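Local coordinates for protein alkaline phosphatase (Thermus thermophilus, PDB 7KWD) that probably hydrolyses phosphate monoesters as a zinc- and magnesium-dependent alkaline phosphatase that works as a homodimer, at residues P124-A129 with K134-V139; V438-Y443 with V450-V455; Y326-S331 with M413-A418. All blocks are in the same frame, centred on the assembly; numbering follows the deposited sequence.

Contact 1: P124-A129 with K134-V139; sequences PFFAAA and KAVGLV
Helix 125-129 and strand 135-139 run roughly antiparallel, their axes 150° apart in direction and 8.6 Å apart at closest approach, and the short connection between them is tied by K134 N donating to A129 O at 3.0 Å. Further along, the F126 ring reaches from the helix to the strand. F126 turns CG anti to its carbonyl carbon (chi1 -79°), which sends the ring across to the strand, CD2 3.7 Å from V136 CG1 and 4.1 Å from L138 CD2, while CE2 passes the backbone oxygen of G137. All three meet the ring obliquely. V136 puts CG1 on the ring and turns CG2 to the backbone F126 O, 3.8 Å away. At the K134 end, A129 CB packs on CB and CG of K134; the lysine chain bends at chi2 and carries NZ off to R39 O. Helix 125-131 lies on strand 135-140 in a buried contact of the alkaline phosphatase core. Strand 265-271 runs parallel to strand 135-140 and presents V266 to F126, A129 and V136; F152 meets the F126 ring edge-to-face, and helix 459-468 packs on F125, while A135 and V139 lean on helix 247-259.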
ATOM      1  N   PRO A 124      24.516  16.571  -4.763  1.00 20.10           N
ATOM      2  CA  PRO A 124      23.907  15.445  -4.057  1.00 25.56           C
ATOM      3  C   PRO A 124      24.757  14.988  -2.880  1.00 23.40           C
ATOM      4  O   PRO A 124      25.968  15.221  -2.814  1.00 21.25           O
ATOM      5  CB  PRO A 124      23.843  14.350  -5.138  1.00 22.96           C
ATOM      6  CG  PRO A 124      25.024  14.654  -6.059  1.00 20.87           C
ATOM      7  CD  PRO A 124      25.360  16.127  -5.904  1.00 24.70           C
ATOM      8  N   PHE A 125      24.094  14.271  -1.976  1.00 21.09           N
ATOM      9  CA  PHE A 125      24.617  14.110  -0.620  1.00 20.11           C
ATOM     10  C   PHE A 125      25.925  13.343  -0.579  1.00 21.97           C
ATOM     11  O   PHE A 125      26.804  13.661   0.229  1.00 22.66           O
ATOM     12  CB  PHE A 125      23.579  13.422   0.289  1.00 20.59           C
ATOM     13  CG  PHE A 125      23.980  13.442   1.709  1.00 19.17           C
ATOM     14  CD1 PHE A 125      23.929  14.620   2.419  1.00 20.46           C
ATOM     15  CD2 PHE A 125      24.507  12.313   2.314  1.00 21.70           C
ATOM     16  CE1 PHE A 125      24.377  14.675   3.734  1.00 21.59           C
ATOM     17  CE2 PHE A 125      24.944  12.354   3.615  1.00 24.35           C
ATOM     18  CZ  PHE A 125      24.890  13.547   4.319  1.00 21.95           C
ATOM     19  N   PHE A 126      26.086  12.303  -1.394  1.00 21.98           N
ATOM     20  CA  PHE A 126      27.346  11.565  -1.255  1.00 20.02           C
ATOM     21  C   PHE A 126      28.527  12.368  -1.822  1.00 25.61           C
ATOM     22  O   PHE A 126      29.684  12.138  -1.436  1.00 22.06           O
ATOM     23  CB  PHE A 126      27.264  10.197  -1.939  1.00 24.32           C
ATOM     24  CG  PHE A 126      26.539   9.147  -1.136  1.00 19.45           C
ATOM     25  CD1 PHE A 126      25.825   9.482   0.012  1.00 25.05           C
ATOM     26  CD2 PHE A 126      26.605   7.818  -1.510  1.00 26.72           C
ATOM     27  CE1 PHE A 126      25.180   8.492   0.772  1.00 21.99           C
ATOM     28  CE2 PHE A 126      25.938   6.820  -0.766  1.00 21.08           C
ATOM     29  CZ  PHE A 126      25.236   7.160   0.369  1.00 24.89           C
ATOM     30  N   ALA A 127      28.266  13.300  -2.739  1.00 23.20           N
ATOM     31  CA  ALA A 127      29.325  14.218  -3.149  1.00 22.63           C
ATOM     32  C   ALA A 127      29.739  15.118  -1.983  1.00 27.44           C
ATOM     33  O   ALA A 127      30.937  15.303  -1.705  1.00 22.39           O
ATOM     34  CB  ALA A 127      28.851  15.013  -4.367  1.00 25.41           C
ATOM     35  N   ALA A 128      28.762  15.640  -1.244  1.00 24.64           N
ATOM     36  CA  ALA A 128      29.084  16.402  -0.054  1.00 21.32           C
ATOM     37  C   ALA A 128      29.870  15.568   0.944  1.00 26.67           C
ATOM     38  O   ALA A 128      30.776  16.069   1.602  1.00 24.21           O
ATOM     39  CB  ALA A 128      27.808  16.910   0.613  1.00 24.27           C
ATOM     40  N   ALA A 129      29.501  14.292   1.093  1.00 26.61           N
ATOM     41  CA  ALA A 129      30.155  13.424   2.067  1.00 22.19           C
ATOM     42  C   ALA A 129      31.610  13.168   1.672  1.00 22.45           C
ATOM     43  O   ALA A 129      32.513  13.207   2.516  1.00 21.67           O
ATOM     44  CB  ALA A 129      29.393  12.095   2.161  1.00 21.78           C
ATOM     45  N   LYS A 134      34.549  11.431   3.765  1.00 26.85           N
ATOM     46  CA  LYS A 134      34.003  10.085   3.874  1.00 23.78           C
ATOM     47  C   LYS A 134      34.330   9.300   2.607  1.00 27.30           C
ATOM     48  O   LYS A 134      34.253   9.833   1.505  1.00 25.38           O
ATOM     49  CB  LYS A 134      32.480  10.121   4.081  1.00 28.37           C
ATOM     50  CG  LYS A 134      31.947  11.091   5.204  1.00 25.25           C
ATOM     51  CD  LYS A 134      32.158  10.543   6.583  1.00 28.70           C
ATOM     52  CE  LYS A 134      31.824  11.608   7.676  1.00 25.18           C
ATOM     53  NZ  LYS A 134      31.985  11.046   9.011  1.00 31.80           N
ATOM     54  N   ALA A 135      34.691   8.025   2.771  1.00 23.25           N
ATOM     55  CA  ALA A 135      34.660   7.074   1.675  1.00 28.86           C
ATOM     56  C   ALA A 135      33.217   6.840   1.228  1.00 28.26           C
ATOM     57  O   ALA A 135      32.270   6.953   2.013  1.00 27.88           O
ATOM     58  CB  ALA A 135      35.297   5.753   2.105  1.00 29.42           C
ATOM     59  N   VAL A 136      33.051   6.535  -0.059  1.00 23.72           N
ATOM     60  CA  VAL A 136      31.741   6.365  -0.671  1.00 22.50           C
ATOM     61  C   VAL A 136      31.694   5.005  -1.353  1.00 23.57           C
ATOM     62  O   VAL A 136      32.641   4.626  -2.060  1.00 21.61           O
ATOM     63  CB  VAL A 136      31.444   7.483  -1.694  1.00 24.72           C
ATOM     64  CG1 VAL A 136      30.106   7.253  -2.408  1.00 22.26           C
ATOM     65  CG2 VAL A 136      31.460   8.825  -1.033  1.00 25.78           C
ATOM     66  N   GLY A 137      30.587   4.294  -1.151  1.00 23.56           N
ATOM     67  CA  GLY A 137      30.333   3.043  -1.856  1.00 22.12           C
ATOM     68  C   GLY A 137      28.942   3.040  -2.454  1.00 22.65           C
ATOM     69  O   GLY A 137      27.999   3.538  -1.855  1.00 23.86           O
ATOM     70  N   LEU A 138      28.830   2.493  -3.669  1.00 21.59           N
ATOM     71  CA  LEU A 138      27.550   2.259  -4.332  1.00 18.41           C
ATOM     72  C   LEU A 138      27.449   0.778  -4.704  1.00 22.32           C
ATOM     73  O   LEU A 138      28.290   0.248  -5.439  1.00 24.06           O
ATOM     74  CB  LEU A 138      27.410   3.138  -5.578  1.00 22.36           C
ATOM     75  CG  LEU A 138      27.529   4.654  -5.360  1.00 26.94           C
ATOM     76  CD1 LEU A 138      27.608   5.430  -6.674  1.00 23.59           C
ATOM     77  CD2 LEU A 138      26.344   5.145  -4.544  1.00 25.86           C
ATOM     78  N   VAL A 139      26.425   0.113  -4.209  1.00 20.40           N
ATOM     79  CA  VAL A 139      26.250  -1.313  -4.438  1.00 21.07           C
ATOM     80  C   VAL A 139      24.829  -1.533  -4.884  1.00 24.94           C
ATOM     81  O   VAL A 139      23.888  -1.133  -4.176  1.00 22.44           O
ATOM     82  CB  VAL A 139      26.545  -2.138  -3.166  1.00 19.01           C
ATOM     83  CG1 VAL A 139      26.327  -3.628  -3.467  1.00 26.94           C
ATOM     84  CG2 VAL A 139      27.964  -1.911  -2.708  1.00 18.07           C
TER

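Contact 2: V438-Y443 with V450-V455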
ATOM      1  N   VAL A 438       5.350   5.168   1.106  1.00 19.22           N
ATOM      2  CA  VAL A 438       6.088   3.923   1.280  1.00 21.91           C
ATOM      3  C   VAL A 438       7.011   4.010   2.497  1.00 18.83           C
ATOM      4  O   VAL A 438       7.118   5.035   3.170  1.00 16.82           O
ATOM      5  CB  VAL A 438       6.895   3.559   0.015  1.00 25.44           C
ATOM      6  CG1 VAL A 438       5.922   3.195  -1.098  1.00 25.49           C
ATOM      7  CG2 VAL A 438       7.780   4.733  -0.373  1.00 23.26           C
ATOM      8  N   MET A 439       7.672   2.885   2.749  1.00 18.77           N
ATOM      9  CA  MET A 439       8.414   2.645   3.981  1.00 21.93           C
ATOM     10  C   MET A 439       9.618   3.559   4.158  1.00 23.05           C
ATOM     11  O   MET A 439      10.411   3.763   3.246  1.00 21.21           O
ATOM     12  CB  MET A 439       8.898   1.204   3.975  1.00 22.11           C
ATOM     13  CG  MET A 439       9.852   0.832   5.081  1.00 29.70           C
ATOM     14  SD  MET A 439      10.378  -0.882   4.902  1.00 25.83           S
ATOM     15  CE  MET A 439      11.556  -0.797   3.630  1.00 23.79           C
ATOM     16  N   LEU A 440       9.784   4.052   5.393  1.00 17.83           N
ATOM     17  CA  LEU A 440      11.022   4.678   5.853  1.00 19.01           C
ATOM     18  C   LEU A 440      11.325   4.147   7.247  1.00 18.99           C
ATOM     19  O   LEU A 440      10.474   4.242   8.140  1.00 22.00           O
ATOM     20  CB  LEU A 440      10.905   6.196   5.906  1.00 19.25           C
ATOM     21  CG  LEU A 440      11.975   6.995   6.657  1.00 20.05           C
ATOM     22  CD1 LEU A 440      13.389   6.889   6.044  1.00 25.27           C
ATOM     23  CD2 LEU A 440      11.553   8.434   6.643  1.00 24.07           C
ATOM     24  N   LEU A 441      12.535   3.631   7.430  1.00 20.53           N
ATOM     25  CA  LEU A 441      12.905   2.938   8.661  1.00 20.70           C
ATOM     26  C   LEU A 441      14.315   3.314   9.084  1.00 21.40           C
ATOM     27  O   LEU A 441      15.225   3.343   8.254  1.00 19.81           O
ATOM     28  CB  LEU A 441      12.820   1.419   8.469  1.00 19.08           C
ATOM     29  CG  LEU A 441      13.542   0.438   9.400  1.00 22.91           C
ATOM     30  CD1 LEU A 441      12.815   0.347  10.706  1.00 23.72           C
ATOM     31  CD2 LEU A 441      13.560  -0.932   8.743  1.00 30.00           C
ATOM     32  N   LEU A 442      14.496   3.530  10.384  1.00 19.65           N
ATOM     33  CA  LEU A 442      15.774   3.926  10.960  1.00 24.11           C
ATOM     34  C   LEU A 442      16.293   2.854  11.902  1.00 24.87           C
ATOM     35  O   LEU A 442      15.580   2.403  12.807  1.00 22.81           O
ATOM     36  CB  LEU A 442      15.658   5.229  11.738  1.00 26.60           C
ATOM     37  CG  LEU A 442      15.086   6.410  10.951  1.00 22.00           C
ATOM     38  CD1 LEU A 442      14.921   7.632  11.881  1.00 24.37           C
ATOM     39  CD2 LEU A 442      15.989   6.731   9.817  1.00 25.42           C
ATOM     40  N   TYR A 443      17.536   2.453  11.709  1.00 21.72           N
ATOM     41  CA  TYR A 443      18.122   1.388  12.523  1.00 24.39           C
ATOM     42  C   TYR A 443      19.421   1.940  13.082  1.00 25.45           C
ATOM     43  O   TYR A 443      20.423   2.077  12.361  1.00 20.81           O
ATOM     44  CB  TYR A 443      18.348   0.109  11.724  1.00 25.35           C
ATOM     45  CG  TYR A 443      18.834  -1.028  12.596  1.00 21.92           C
ATOM     46  CD1 TYR A 443      20.184  -1.195  12.876  1.00 29.13           C
ATOM     47  CD2 TYR A 443      17.941  -1.908  13.177  1.00 22.68           C
ATOM     48  CE1 TYR A 443      20.628  -2.216  13.703  1.00 23.17           C
ATOM     49  CE2 TYR A 443      18.385  -2.936  13.984  1.00 24.90           C
ATOM     50  CZ  TYR A 443      19.729  -3.090  14.236  1.00 27.59           C
ATOM     51  OH  TYR A 443      20.139  -4.129  15.049  1.00 26.71           O
ATOM     52  N   VAL A 450      12.338   8.835  18.473  1.00 36.94           N
ATOM     53  CA  VAL A 450      12.075   9.431  17.168  1.00 38.39           C
ATOM     54  C   VAL A 450      10.717   8.965  16.644  1.00 35.37           C
ATOM     55  O   VAL A 450      10.497   7.769  16.445  1.00 35.40           O
ATOM     56  CB  VAL A 450      13.198   9.084  16.178  1.00 31.72           C
ATOM     57  CG1 VAL A 450      12.854   9.655  14.798  1.00 26.29           C
ATOM     58  CG2 VAL A 450      14.511   9.589  16.695  1.00 27.39           C
ATOM     59  N   ASN A 451       9.811   9.916  16.399  1.00 25.70           N
ATOM     60  CA  ASN A 451       8.478   9.636  15.879  1.00 27.08           C
ATOM     61  C   ASN A 451       8.388  10.216  14.483  1.00 24.74           C
ATOM     62  O   ASN A 451       8.263  11.440  14.339  1.00 29.70           O
ATOM     63  CB  ASN A 451       7.387  10.267  16.741  1.00 39.80           C
ATOM     64  CG  ASN A 451       6.947   9.374  17.859  1.00 54.24           C
ATOM     65  OD1 ASN A 451       7.778   8.917  18.658  1.00 56.24           O
ATOM     66  ND2 ASN A 451       5.632   9.146  17.964  1.00 42.89           N
ATOM     67  N   LEU A 452       8.441   9.355  13.451  1.00 25.77           N
ATOM     68  CA  LEU A 452       8.522   9.859  12.078  1.00 23.45           C
ATOM     69  C   LEU A 452       7.163  10.322  11.562  1.00 20.79           C
ATOM     70  O   LEU A 452       7.021  11.442  11.059  1.00 25.40           O
ATOM     71  CB  LEU A 452       9.062   8.791  11.144  1.00 22.77           C
ATOM     72  CG  LEU A 452      10.528   8.482  11.411  1.00 24.63           C
ATOM     73  CD1 LEU A 452      11.002   7.287  10.690  1.00 22.72           C
ATOM     74  CD2 LEU A 452      11.384   9.674  11.038  1.00 20.24           C
ATOM     75  N   GLY A 453       6.169   9.457  11.665  1.00 16.46           N
ATOM     76  CA  GLY A 453       4.943   9.721  10.968  1.00 25.68           C
ATOM     77  C   GLY A 453       5.149   9.775   9.468  1.00 23.67           C
ATOM     78  O   GLY A 453       6.013   9.088   8.892  1.00 20.62           O
ATOM     79  N   LEU A 454       4.308  10.590   8.820  1.00 19.56           N
ATOM     80  CA  LEU A 454       4.294  10.748   7.368  1.00 19.79           C
ATOM     81  C   LEU A 454       5.118  11.975   7.053  1.00 18.90           C
ATOM     82  O   LEU A 454       4.733  13.080   7.436  1.00 19.43           O
ATOM     83  CB  LEU A 454       2.887  10.905   6.813  1.00 19.95           C
ATOM     84  CG  LEU A 454       2.835  11.300   5.333  1.00 22.20           C
ATOM     85  CD1 LEU A 454       3.364  10.186   4.431  1.00 26.79           C
ATOM     86  CD2 LEU A 454       1.443  11.655   4.915  1.00 21.30           C
ATOM     87  N   VAL A 455       6.255  11.778   6.376  1.00 18.65           N
ATOM     88  CA  VAL A 455       7.142  12.869   6.011  1.00 20.11           C
ATOM     89  C   VAL A 455       7.253  12.909   4.506  1.00 21.81           C
ATOM     90  O   VAL A 455       6.808  12.003   3.806  1.00 22.42           O
ATOM     91  CB  VAL A 455       8.542  12.746   6.639  1.00 19.51           C
ATOM     92  CG1 VAL A 455       8.453  12.668   8.148  1.00 22.85           C
ATOM     93  CG2 VAL A 455       9.307  11.583   6.047  1.00 21.11           C
TER
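Strand 438-443, part of the central beta structure of the alkaline phosphatase fold, is packed by L440 and L442 against the chain that returns through V450-V455 to enter strand 454-456. The two backbones stay well apart, with L440 and L452 the nearest pair of CA atoms at 8.5 Å, and side chains fill the interval. L452 reaches in between the two leucines: its CD1 lies 4.2 Å from L440 CG, 4.1 Å from L442 CD1 and 4.0 Å from the backbone L440 O. L440 and L452 cross at about a right angle, L442 and L452 more obliquely. At one end L442 CD1 also meets V450 CG1 at 4.1 Å; at the other, L440 holds CG anti to its backbone N (chi1 166°), a setting that brings CD2 to V455 CG2 at 3.9 Å. Strand 80-84 pairs with both strands and adds I83 beside L440 and V455, and the N451 amide bonds to V450 O of the second subunit. Every side-chain-to-side-chain contact between 438-443 and 450-455 is aliphatic and made at van der Waals range, which implies cohesion through dispersion and the exclusion of water between buried groups.

Contact 3: Y326-S331 with M413-A418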
ATOM      1  N   TYR A 326      -4.676 -11.163  -2.996  1.00 24.06           N
ATOM      2  CA  TYR A 326      -6.053 -10.716  -2.885  1.00 22.78           C
ATOM      3  C   TYR A 326      -6.964 -11.851  -2.438  1.00 27.12           C
ATOM      4  O   TYR A 326      -6.609 -13.026  -2.499  1.00 25.13           O
ATOM      5  CB  TYR A 326      -6.562 -10.118  -4.216  1.00 30.41           C
ATOM      6  CG  TYR A 326      -6.581 -11.092  -5.381  1.00 23.47           C
ATOM      7  CD1 TYR A 326      -7.585 -12.049  -5.494  1.00 25.97           C
ATOM      8  CD2 TYR A 326      -5.614 -11.023  -6.389  1.00 22.96           C
ATOM      9  CE1 TYR A 326      -7.594 -12.949  -6.576  1.00 23.94           C
ATOM     10  CE2 TYR A 326      -5.626 -11.900  -7.451  1.00 29.95           C
ATOM     11  CZ  TYR A 326      -6.619 -12.869  -7.538  1.00 30.17           C
ATOM     12  OH  TYR A 326      -6.600 -13.735  -8.613  1.00 26.48           O
ATOM     13  N   GLY A 327      -8.153 -11.453  -1.989  1.00 24.42           N
ATOM     14  CA  GLY A 327      -9.072 -12.395  -1.374  1.00 27.13           C
ATOM     15  C   GLY A 327      -9.548 -13.413  -2.389  1.00 31.39           C
ATOM     16  O   GLY A 327      -9.973 -13.057  -3.489  1.00 26.68           O
ATOM     17  N   ALA A 328      -9.484 -14.688  -2.011  1.00 26.55           N
ATOM     18  CA  ALA A 328      -9.778 -15.822  -2.876  1.00 30.67           C
ATOM     19  C   ALA A 328     -10.556 -16.886  -2.109  1.00 35.96           C
ATOM     20  O   ALA A 328     -10.209 -17.243  -0.978  1.00 29.33           O
ATOM     21  CB  ALA A 328      -8.482 -16.418  -3.423  1.00 30.13           C
ATOM     22  N   GLY A 329     -11.608 -17.401  -2.732  1.00 33.00           N
ATOM     23  CA  GLY A 329     -12.396 -18.457  -2.138  1.00 37.38           C
ATOM     24  C   GLY A 329     -13.562 -17.916  -1.338  1.00 33.16           C
ATOM     25  O   GLY A 329     -13.717 -16.709  -1.128  1.00 30.90           O
ATOM     26  N   ARG A 330     -14.410 -18.840  -0.886  1.00 34.32           N
ATOM     27  CA  ARG A 330     -15.520 -18.480  -0.017  1.00 30.79           C
ATOM     28  C   ARG A 330     -14.985 -17.769   1.226  1.00 30.43           C
ATOM     29  O   ARG A 330     -14.128 -18.293   1.932  1.00 29.68           O
ATOM     30  CB  ARG A 330     -16.312 -19.740   0.376  1.00 38.67           C
ATOM     31  CG  ARG A 330     -17.418 -19.502   1.413  1.00 49.35           C
ATOM     32  CD  ARG A 330     -18.116 -20.801   1.890  1.00 58.17           C
ATOM     33  NE  ARG A 330     -17.379 -21.521   2.940  1.00 79.98           N
ATOM     34  CZ  ARG A 330     -17.241 -21.112   4.208  1.00 86.73           C
ATOM     35  NH1 ARG A 330     -17.790 -19.964   4.612  1.00 63.16           N
ATOM     36  NH2 ARG A 330     -16.544 -21.852   5.075  1.00 72.26           N
ATOM     37  N   SER A 331     -15.508 -16.579   1.497  1.00 33.35           N
ATOM     38  CA  SER A 331     -15.067 -15.765   2.641  1.00 34.24           C
ATOM     39  C   SER A 331     -13.559 -15.489   2.626  1.00 33.95           C
ATOM     40  O   SER A 331     -12.967 -15.216   3.667  1.00 32.77           O
ATOM     41  CB  SER A 331     -15.459 -16.424   3.968  1.00 36.30           C
ATOM     42  OG  SER A 331     -16.850 -16.635   4.037  1.00 36.36           O
ATOM     43  N   MET A 413      -1.349 -16.274 -16.877  1.00 32.98           N
ATOM     44  CA  MET A 413      -1.340 -17.229 -15.775  1.00 34.63           C
ATOM     45  C   MET A 413      -2.212 -16.770 -14.608  1.00 31.01           C
ATOM     46  O   MET A 413      -1.915 -17.063 -13.449  1.00 38.85           O
ATOM     47  CB  MET A 413       0.089 -17.502 -15.308  1.00 31.24           C
ATOM     48  CG  MET A 413       0.807 -16.318 -14.684  1.00 25.35           C
ATOM     49  SD  MET A 413       2.503 -16.803 -14.261  1.00 32.22           S
ATOM     50  CE  MET A 413       2.279 -17.616 -12.698  1.00 36.13           C
ATOM     51  N   VAL A 414      -3.300 -16.070 -14.908  1.00 33.60           N
ATOM     52  CA  VAL A 414      -4.219 -15.624 -13.876  1.00 36.78           C
ATOM     53  C   VAL A 414      -4.923 -16.821 -13.258  1.00 36.26           C
ATOM     54  O   VAL A 414      -5.137 -17.851 -13.897  1.00 33.54           O
ATOM     55  CB  VAL A 414      -5.220 -14.617 -14.471  1.00 29.29           C
ATOM     56  CG1 VAL A 414      -6.067 -15.295 -15.531  1.00 38.78           C
ATOM     57  CG2 VAL A 414      -6.140 -14.031 -13.438  1.00 32.22           C
ATOM     58  N   GLN A 415      -5.258 -16.679 -11.982  1.00 35.93           N
ATOM     59  CA  GLN A 415      -6.165 -17.576 -11.289  1.00 32.77           C
ATOM     60  C   GLN A 415      -7.425 -17.824 -12.097  1.00 31.76           C
ATOM     61  O   GLN A 415      -8.059 -16.887 -12.597  1.00 32.60           O
ATOM     62  CB  GLN A 415      -6.541 -16.962  -9.934  1.00 32.91           C
ATOM     63  CG  GLN A 415      -7.320 -17.878  -8.965  1.00 39.64           C
ATOM     64  CD  GLN A 415      -8.026 -17.104  -7.850  1.00 36.61           C
ATOM     65  OE1 GLN A 415      -7.665 -15.963  -7.532  1.00 31.42           O
ATOM     66  NE2 GLN A 415      -9.040 -17.718  -7.256  1.00 29.15           N
ATOM     67  N   ARG A 416      -7.791 -19.094 -12.210  1.00 30.99           N
ATOM     68  CA  ARG A 416      -9.028 -19.503 -12.873  1.00 35.41           C
ATOM     69  C   ARG A 416     -10.021 -20.162 -11.925  1.00 35.00           C
ATOM     70  O   ARG A 416     -11.232 -20.034 -12.114  1.00 37.70           O
ATOM     71  CB  ARG A 416      -8.723 -20.492 -14.013  1.00 36.06           C
ATOM     72  CG  ARG A 416      -7.830 -19.973 -15.103  1.00 38.90           C
ATOM     73  CD  ARG A 416      -7.404 -21.116 -16.007  1.00 43.80           C
ATOM     74  NE  ARG A 416      -6.563 -22.060 -15.271  1.00 50.50           N
ATOM     75  CZ  ARG A 416      -6.181 -23.258 -15.713  1.00 50.97           C
ATOM     76  NH1 ARG A 416      -6.564 -23.701 -16.911  1.00 52.71           N
ATOM     77  NH2 ARG A 416      -5.405 -24.016 -14.951  1.00 47.88           N
ATOM     78  N   ASP A 417      -9.541 -20.856 -10.903  1.00 36.32           N
ATOM     79  CA  ASP A 417     -10.399 -21.606  -9.992  1.00 36.58           C
ATOM     80  C   ASP A 417     -10.805 -20.679  -8.855  1.00 38.76           C
ATOM     81  O   ASP A 417     -10.034 -20.440  -7.920  1.00 35.10           O
ATOM     82  CB  ASP A 417      -9.643 -22.834  -9.494  1.00 37.28           C
ATOM     83  CG  ASP A 417     -10.492 -23.760  -8.666  1.00 35.44           C
ATOM     84  OD1 ASP A 417     -11.520 -23.331  -8.083  1.00 38.75           O
ATOM     85  OD2 ASP A 417     -10.101 -24.935  -8.581  1.00 43.70           O
ATOM     86  N   ALA A 418     -12.040 -20.182  -8.919  1.00 32.49           N
ATOM     87  CA  ALA A 418     -12.498 -19.217  -7.934  1.00 36.46           C
ATOM     88  C   ALA A 418     -12.719 -19.830  -6.557  1.00 39.60           C
ATOM     89  O   ALA A 418     -12.842 -19.087  -5.592  1.00 36.97           O
ATOM     90  CB  ALA A 418     -13.798 -18.577  -8.410  1.00 38.28           C
TER
HETATM   91  O   HOH W   1      -4.558 -14.139 -10.288  1.00 29.72           O
HETATM   92  O   HOH W   2     -11.321 -16.564  -5.810  1.00 33.00           O
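Q415 meets Y326 from CB to its amide, and its atoms find partners one after another. CB lies 3.5 Å from Y326 OH. CG stands anti to the backbone N (chi1 -171°) and the chain runs on extended, which carries the amide alongside the phenol, with NE2 toward A328 CB. There the two ends of the amide part company. OE1 accepts from Y326 OH at 2.7 Å; the hydroxyl approaches tilted a little out of the carbonyl plane, and OE1 itself sits at the edge of the ring, near its plane, beside CE1. Ring and amide planes are only 17° apart, so the two flat groups are nearly parallel, the amide stepped slightly to one side of the ring plane. NE2 gives one N-H to D417 O at 3.0 Å, nearly straight at 172°; D417 O lies in the amide plane of Q415, although the donor stands above the carbonyl plane of D417. NE2 also donates to a water.

Neither segment is regular helix or strand: 326-331 is the loop leaving strand 310-325. The loop 413-418 follows helix 406-412. The Q415 side chain ties its own loop to the other, next to the second subunit. V399 of the second subunit packs on Q415 and A418, and Q432 of that subunit packs on Y326.

Two waters add to these bonds. One donates to Y326 OH at 2.7 Å and accepts from Q415 N, so the phenol oxygen both gives and receives a hydrogen bond and the glutamine is linked to it at backbone and tip. The other accepts from Q415 NE2 and G329 N and donates to A418 O. That carbonyl oxygen also takes a CA-H...O contact from G329 CA at 3.5 Å, where the glycine backbone, with positive phi, passes close to A418.

Overall arrangement
Contacts 1 and 2 both reach the central beta structure, with centres about 22 Å apart and nearest atoms about 12 Å apart. Contact 3 lies out on the far side of the chain's centre from contact 1, its centre about 47 Å from that of contact 1 and about 34 Å from that of contact 2. In contact 1 the L138 side chain is about 11 Å from the magnesium ion and about 8 Å from the side chains of its ligands T148 and E270. In contact 2, the L440 side chain is about 10 Å from that of the zinc ligand D317. Contact 3 is remote from the metal sites, but like contact 2 it touches the second subunit.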